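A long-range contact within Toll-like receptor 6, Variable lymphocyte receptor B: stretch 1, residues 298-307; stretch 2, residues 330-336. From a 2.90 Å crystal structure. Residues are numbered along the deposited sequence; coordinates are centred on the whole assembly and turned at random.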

ATOM      1  N   THR B 298      18.343 -18.937  22.650  1.00 85.10           N
ATOM      2  CA  THR B 298      19.623 -18.254  22.546  1.00 88.37           C
ATOM      3  C   THR B 298      20.303 -18.733  21.276  1.00 90.88           C
ATOM      4  O   THR B 298      20.317 -19.929  20.982  1.00 98.09           O
ATOM      5  N   TYR B 299      20.858 -17.797  20.517  1.00 82.81           N
ATOM      6  CA  TYR B 299      21.615 -18.147  19.325  1.00 71.50           C
ATOM      7  C   TYR B 299      23.111 -18.134  19.577  1.00 75.22           C
ATOM      8  O   TYR B 299      23.714 -17.074  19.754  1.00 63.05           O
ATOM      9  N   SER B 300      23.703 -19.324  19.589  1.00 81.94           N
ATOM     10  CA  SER B 300      25.132 -19.463  19.793  1.00 83.33           C
ATOM     11  C   SER B 300      25.788 -19.723  18.458  1.00 84.16           C
ATOM     12  O   SER B 300      25.103 -19.882  17.453  1.00 81.70           O
ATOM     13  N   GLU B 301      27.116 -19.769  18.457  1.00 86.09           N
ATOM     14  CA  GLU B 301      27.879 -20.151  17.278  1.00 84.73           C
ATOM     15  C   GLU B 301      27.109 -21.189  16.480  1.00 75.35           C
ATOM     16  O   GLU B 301      26.656 -22.193  17.033  1.00 77.77           O
ATOM     17  N   THR B 302      26.953 -20.944  15.184  1.00 65.15           N
ATOM     18  CA  THR B 302      26.188 -21.847  14.329  1.00 70.57           C
ATOM     19  C   THR B 302      26.834 -22.009  12.961  1.00 76.20           C
ATOM     20  O   THR B 302      27.588 -21.149  12.523  1.00 85.83           O
ATOM     21  N   ALA B 303      26.535 -23.114  12.291  1.00 69.19           N
ATOM     22  CA  ALA B 303      27.013 -23.313  10.932  1.00 69.34           C
ATOM     23  C   ALA B 303      26.144 -22.556   9.916  1.00 72.10           C
ATOM     24  O   ALA B 303      26.583 -22.268   8.794  1.00 72.63           O
ATOM     25  N   LEU B 304      24.917 -22.235  10.327  1.00 60.50           N
ATOM     26  CA  LEU B 304      23.962 -21.537   9.480  1.00 57.91           C
ATOM     27  C   LEU B 304      24.515 -20.300   8.792  1.00 65.12           C
ATOM     28  O   LEU B 304      24.977 -19.359   9.434  1.00 69.64           O
ATOM     29  N   LYS B 305      24.435 -20.299   7.473  1.00 70.44           N
ATOM     30  CA  LYS B 305      24.741 -19.111   6.702  1.00 76.86           C
ATOM     31  C   LYS B 305      23.447 -18.393   6.326  1.00 76.49           C
ATOM     32  O   LYS B 305      23.431 -17.164   6.220  1.00 75.94           O
ATOM     33  N   SER B 306      22.362 -19.153   6.158  1.00 69.85           N
ATOM     34  CA  SER B 306      21.138 -18.603   5.568  1.00 71.77           C
ATOM     35  C   SER B 306      19.820 -19.219   6.003  1.00 64.06           C
ATOM     36  O   SER B 306      19.563 -20.385   5.739  1.00 72.77           O
ATOM     37  N   LEU B 307      18.963 -18.410   6.618  1.00 56.72           N
ATOM     38  CA  LEU B 307      17.551 -18.759   6.762  1.00 50.50           C
ATOM     39  C   LEU B 307      16.748 -18.125   5.630  1.00 59.76           C
ATOM     40  O   LEU B 307      16.969 -16.971   5.255  1.00 66.27           O
ATOM     41  N   GLU B 330      17.155 -11.248  16.364  1.00 71.96           N
ATOM     42  CA  GLU B 330      18.332 -11.628  17.148  1.00 70.44           C
ATOM     43  C   GLU B 330      19.089 -12.844  16.594  1.00 70.21           C
ATOM     44  O   GLU B 330      19.826 -13.489  17.334  1.00 80.33           O
ATOM     45  N   MET B 331      18.910 -13.172  15.317  1.00 67.59           N
ATOM     46  CA  MET B 331      19.625 -14.307  14.725  1.00 71.82           C
ATOM     47  C   MET B 331      21.022 -13.891  14.303  1.00 76.30           C
ATOM     48  O   MET B 331      21.219 -12.780  13.803  1.00 83.51           O
ATOM     49  N   ASN B 332      21.985 -14.786  14.513  1.00 71.99           N
ATOM     50  CA  ASN B 332      23.386 -14.496  14.219  1.00 69.70           C
ATOM     51  C   ASN B 332      23.902 -15.196  12.967  1.00 67.74           C
ATOM     52  O   ASN B 332      24.960 -15.830  12.980  1.00 61.91           O
ATOM     53  N   ILE B 333      23.146 -15.056  11.885  1.00 63.74           N
ATOM     54  CA  ILE B 333      23.535 -15.591  10.594  1.00 69.77           C
ATOM     55  C   ILE B 333      23.825 -14.429   9.642  1.00 76.06           C
ATOM     56  O   ILE B 333      23.560 -13.282   9.979  1.00 82.61           O
ATOM     57  N   LYS B 334      24.380 -14.722   8.468  1.00 74.75           N
ATOM     58  CA  LYS B 334      24.694 -13.683   7.485  1.00 63.90           C
ATOM     59  C   LYS B 334      23.515 -13.306   6.592  1.00 70.12           C
ATOM     60  O   LYS B 334      23.374 -12.150   6.204  1.00 72.03           O
ATOM     61  N   MET B 335      22.663 -14.272   6.266  1.00 68.72           N
ATOM     62  CA  MET B 335      21.543 -13.991   5.377  1.00 66.42           C
ATOM     63  C   MET B 335      20.190 -14.429   5.919  1.00 68.54           C
ATOM     64  O   MET B 335      20.002 -15.590   6.272  1.00 77.11           O
ATOM     65  N   LEU B 336      19.253 -13.482   5.969  1.00 65.49           N
ATOM     66  CA  LEU B 336      17.869 -13.754   6.334  1.00 59.37           C
ATOM     67  C   LEU B 336      16.940 -13.247   5.248  1.00 67.00           C
ATOM     68  O   LEU B 336      16.951 -12.060   4.939  1.00 67.78           O
TER

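The two stretches run side by side in one chain and bury 701 Å² between them, both sides summed. Their last two residues pair as parallel strands, S306 with M335 and L307 with L336. The residues before them meet mainly through side chains.

The backbone hydrogen bonds fix the register. M335 N donates to K305 O at 3.0 Å, and L307 N donates to M335 O, also at 3.0 Å. M335 is thus bonded on both its N and its O, to the residues before and after its partner S306. K305 O also receives a weak bond from K334 N at 3.5 Å. Two CA-H...O contacts add to the pairing: S306 CA lies 3.3 Å from M335 O, and L336 CA lies 3.5 Å from L307 O.

The apolar packing lies largely on the side of the sheet that carries L307 and L336. Both leucines have chi1 t and chi2 p. L307 CB sits 3.7 Å from L336 CD1 and 3.9 Å from I333 CD1. L307 CD2 lies 3.7 Å from M331 CE. One buried leucine therefore touches three side chains of the other stretch. I333 points toward stretch 1 with chi1 p and chi2 t. Its CD1 reaches L307, while its CG2 packs 3.5 Å from L304 CB. L304 also points toward the other stretch, but its chi1 of -101° lies between wells. T302, chi1 t, points the same way, and its CG2 is 4.3 Å from I333 CG2.

S306 and M335 share the other face of the sheet. Their CB atoms are 4.1 Å apart. M335 has chi1 m, chi2 t and chi3 p. K305 points away at CA-to-CB and is extended, with all four chi angles t. Its CE still comes within 4.3 Å of M335 SD.

The Y299 ring forms the aromatic contact. Y299 points toward stretch 2 with chi1 m and chi2 112°. M331 starts out sideways, but its m, t, t rotamer brings its end nearer. M331 CG lies over one face of the ring, 4.0 Å from the centroid formed by the Y299 ring atoms CG, CD1, CD2, CE1, CE2 and CZ, in a CH-pi contact. M331 SD is more oblique, 5.3 Å from the centroid of those same Y299 ring atoms. M331 CE continues past the ring and lies 3.4 Å from Y299 OH, so this methionine links the tyrosine to L307. Y299 CD1 also comes within 3.0 Å of E330 O, a close approach.

N332 is the polar side chain that bonds across the contact. It points toward stretch 1 with chi1 p. N332 ND2 donates a weak but nearly straight hydrogen bond to S300 O at 3.3 Å. N332 OD1 lies 3.4 Å from Y299 CB and 3.7 Å from T302 CG2, and is hydrogen-bonded elsewhere in the structure. Within stretch 1, L304 N donates to T302 OG1 at 2.9 Å, which ties down the turn before the strand.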

ATOM      1  CB  THR B 298      20.565 -18.515  23.767  1.00 86.91           C
ATOM      2  OG1 THR B 298      20.255 -19.774  24.385  1.00 76.48           O
ATOM      3  CG2 THR B 298      20.442 -17.393  24.800  1.00 90.81           C
ATOM      4  CB  TYR B 299      21.278 -17.191  18.203  1.00 65.74           C
ATOM      5  CG  TYR B 299      19.850 -17.296  17.796  1.00 71.85           C
ATOM      6  CD1 TYR B 299      18.964 -16.261  18.036  1.00 63.63           C
ATOM      7  CD2 TYR B 299      19.373 -18.452  17.203  1.00 76.19           C
ATOM      8  CE1 TYR B 299      17.657 -16.360  17.675  1.00 63.37           C
ATOM      9  CE2 TYR B 299      18.065 -18.561  16.835  1.00 85.02           C
ATOM     10  CZ  TYR B 299      17.209 -17.509  17.070  1.00 80.54           C
ATOM     11  OH  TYR B 299      15.892 -17.615  16.696  1.00 85.99           O
ATOM     12  CB  SER B 300      25.424 -20.633  20.727  1.00 89.97           C
ATOM     13  OG  SER B 300      24.472 -20.700  21.772  1.00100.52           O
ATOM     14  CB  GLU B 301      29.229 -20.727  17.697  1.00100.84           C
ATOM     15  CG  GLU B 301      29.141 -21.862  18.731  1.00119.83           C
ATOM     16  CD  GLU B 301      29.351 -21.399  20.176  1.00127.87           C
ATOM     17  OE1 GLU B 301      28.991 -20.249  20.510  1.00132.73           O
ATOM     18  OE2 GLU B 301      29.880 -22.197  20.983  1.00122.52           O
ATOM     19  CB  THR B 302      24.750 -21.340  14.126  1.00 68.33           C
ATOM     20  OG1 THR B 302      24.081 -22.153  13.154  1.00 68.03           O
ATOM     21  CG2 THR B 302      24.764 -19.900  13.640  1.00 66.67           C
ATOM     22  CB  ALA B 303      27.064 -24.793  10.602  1.00 64.95           C
ATOM     23  CB  LEU B 304      22.734 -21.127  10.286  1.00 60.63           C
ATOM     24  CG  LEU B 304      21.490 -21.994  10.147  1.00 68.38           C
ATOM     25  CD1 LEU B 304      20.276 -21.182  10.525  1.00 77.71           C
ATOM     26  CD2 LEU B 304      21.346 -22.502   8.735  1.00 64.09           C
ATOM     27  CB  LYS B 305      25.539 -19.483   5.451  1.00 84.56           C
ATOM     28  CG  LYS B 305      25.880 -18.316   4.538  1.00 94.95           C
ATOM     29  CD  LYS B 305      26.880 -18.756   3.467  1.00102.90           C
ATOM     30  CE  LYS B 305      27.082 -17.703   2.380  1.00 92.78           C
ATOM     31  NZ  LYS B 305      27.953 -18.242   1.298  1.00 84.43           N
ATOM     32  CB  SER B 306      21.196 -18.696   4.036  1.00 72.81           C
ATOM     33  OG  SER B 306      19.898 -18.935   3.504  1.00 66.25           O
ATOM     34  CB  LEU B 307      17.003 -18.299   8.107  1.00 55.54           C
ATOM     35  CG  LEU B 307      15.598 -18.814   8.404  1.00 61.13           C
ATOM     36  CD1 LEU B 307      15.568 -20.320   8.255  1.00 59.56           C
ATOM     37  CD2 LEU B 307      15.180 -18.402   9.803  1.00 62.60           C
ATOM     38  CB  GLU B 330      17.952 -11.922  18.610  1.00 62.63           C
ATOM     39  CG  GLU B 330      16.932 -10.981  19.247  1.00 73.11           C
ATOM     40  CD  GLU B 330      16.855 -11.159  20.760  1.00 76.21           C
ATOM     41  OE1 GLU B 330      15.737 -11.135  21.335  1.00 73.72           O
ATOM     42  OE2 GLU B 330      17.927 -11.325  21.377  1.00 63.96           O
ATOM     43  CB  MET B 331      18.879 -14.901  13.524  1.00 66.47           C
ATOM     44  CG  MET B 331      17.648 -15.709  13.890  1.00 62.57           C
ATOM     45  SD  MET B 331      16.793 -16.428  12.474  1.00 66.52           S
ATOM     46  CE  MET B 331      15.854 -17.682  13.342  1.00 50.10           C
ATOM     47  CB  ASN B 332      24.283 -14.808  15.417  1.00 65.75           C
ATOM     48  CG  ASN B 332      24.256 -16.276  15.806  1.00 69.99           C
ATOM     49  OD1 ASN B 332      23.332 -17.007  15.450  1.00 75.77           O
ATOM     50  ND2 ASN B 332      25.274 -16.714  16.551  1.00 58.74           N
ATOM     51  CB  ILE B 333      22.425 -16.480  10.042  1.00 67.95           C
ATOM     52  CG1 ILE B 333      21.115 -15.692   9.964  1.00 64.38           C
ATOM     53  CG2 ILE B 333      22.252 -17.703  10.929  1.00 62.00           C
ATOM     54  CD1 ILE B 333      19.873 -16.558  10.022  1.00 63.77           C
ATOM     55  CB  LYS B 334      25.908 -14.066   6.628  1.00 61.07           C
ATOM     56  CG  LYS B 334      27.235 -13.698   7.295  1.00 78.85           C
ATOM     57  CD  LYS B 334      28.461 -14.144   6.499  1.00 85.59           C
ATOM     58  CE  LYS B 334      29.677 -14.266   7.426  1.00 86.83           C
ATOM     59  NZ  LYS B 334      30.786 -15.109   6.870  1.00 87.44           N
ATOM     60  CB  MET B 335      21.776 -14.638   4.022  1.00 69.84           C
ATOM     61  CG  MET B 335      23.141 -14.384   3.454  1.00 70.02           C
ATOM     62  SD  MET B 335      23.436 -15.531   2.114  1.00 75.23           S
ATOM     63  CE  MET B 335      22.109 -15.040   1.003  1.00 74.85           C
ATOM     64  CB  LEU B 336      17.505 -13.068   7.645  1.00 53.07           C
ATOM     65  CG  LEU B 336      16.060 -13.309   8.090  1.00 61.45           C
ATOM     66  CD1 LEU B 336      15.796 -14.794   8.270  1.00 60.51           C
ATOM     67  CD2 LEU B 336      15.744 -12.559   9.370  1.00 64.01           C
TER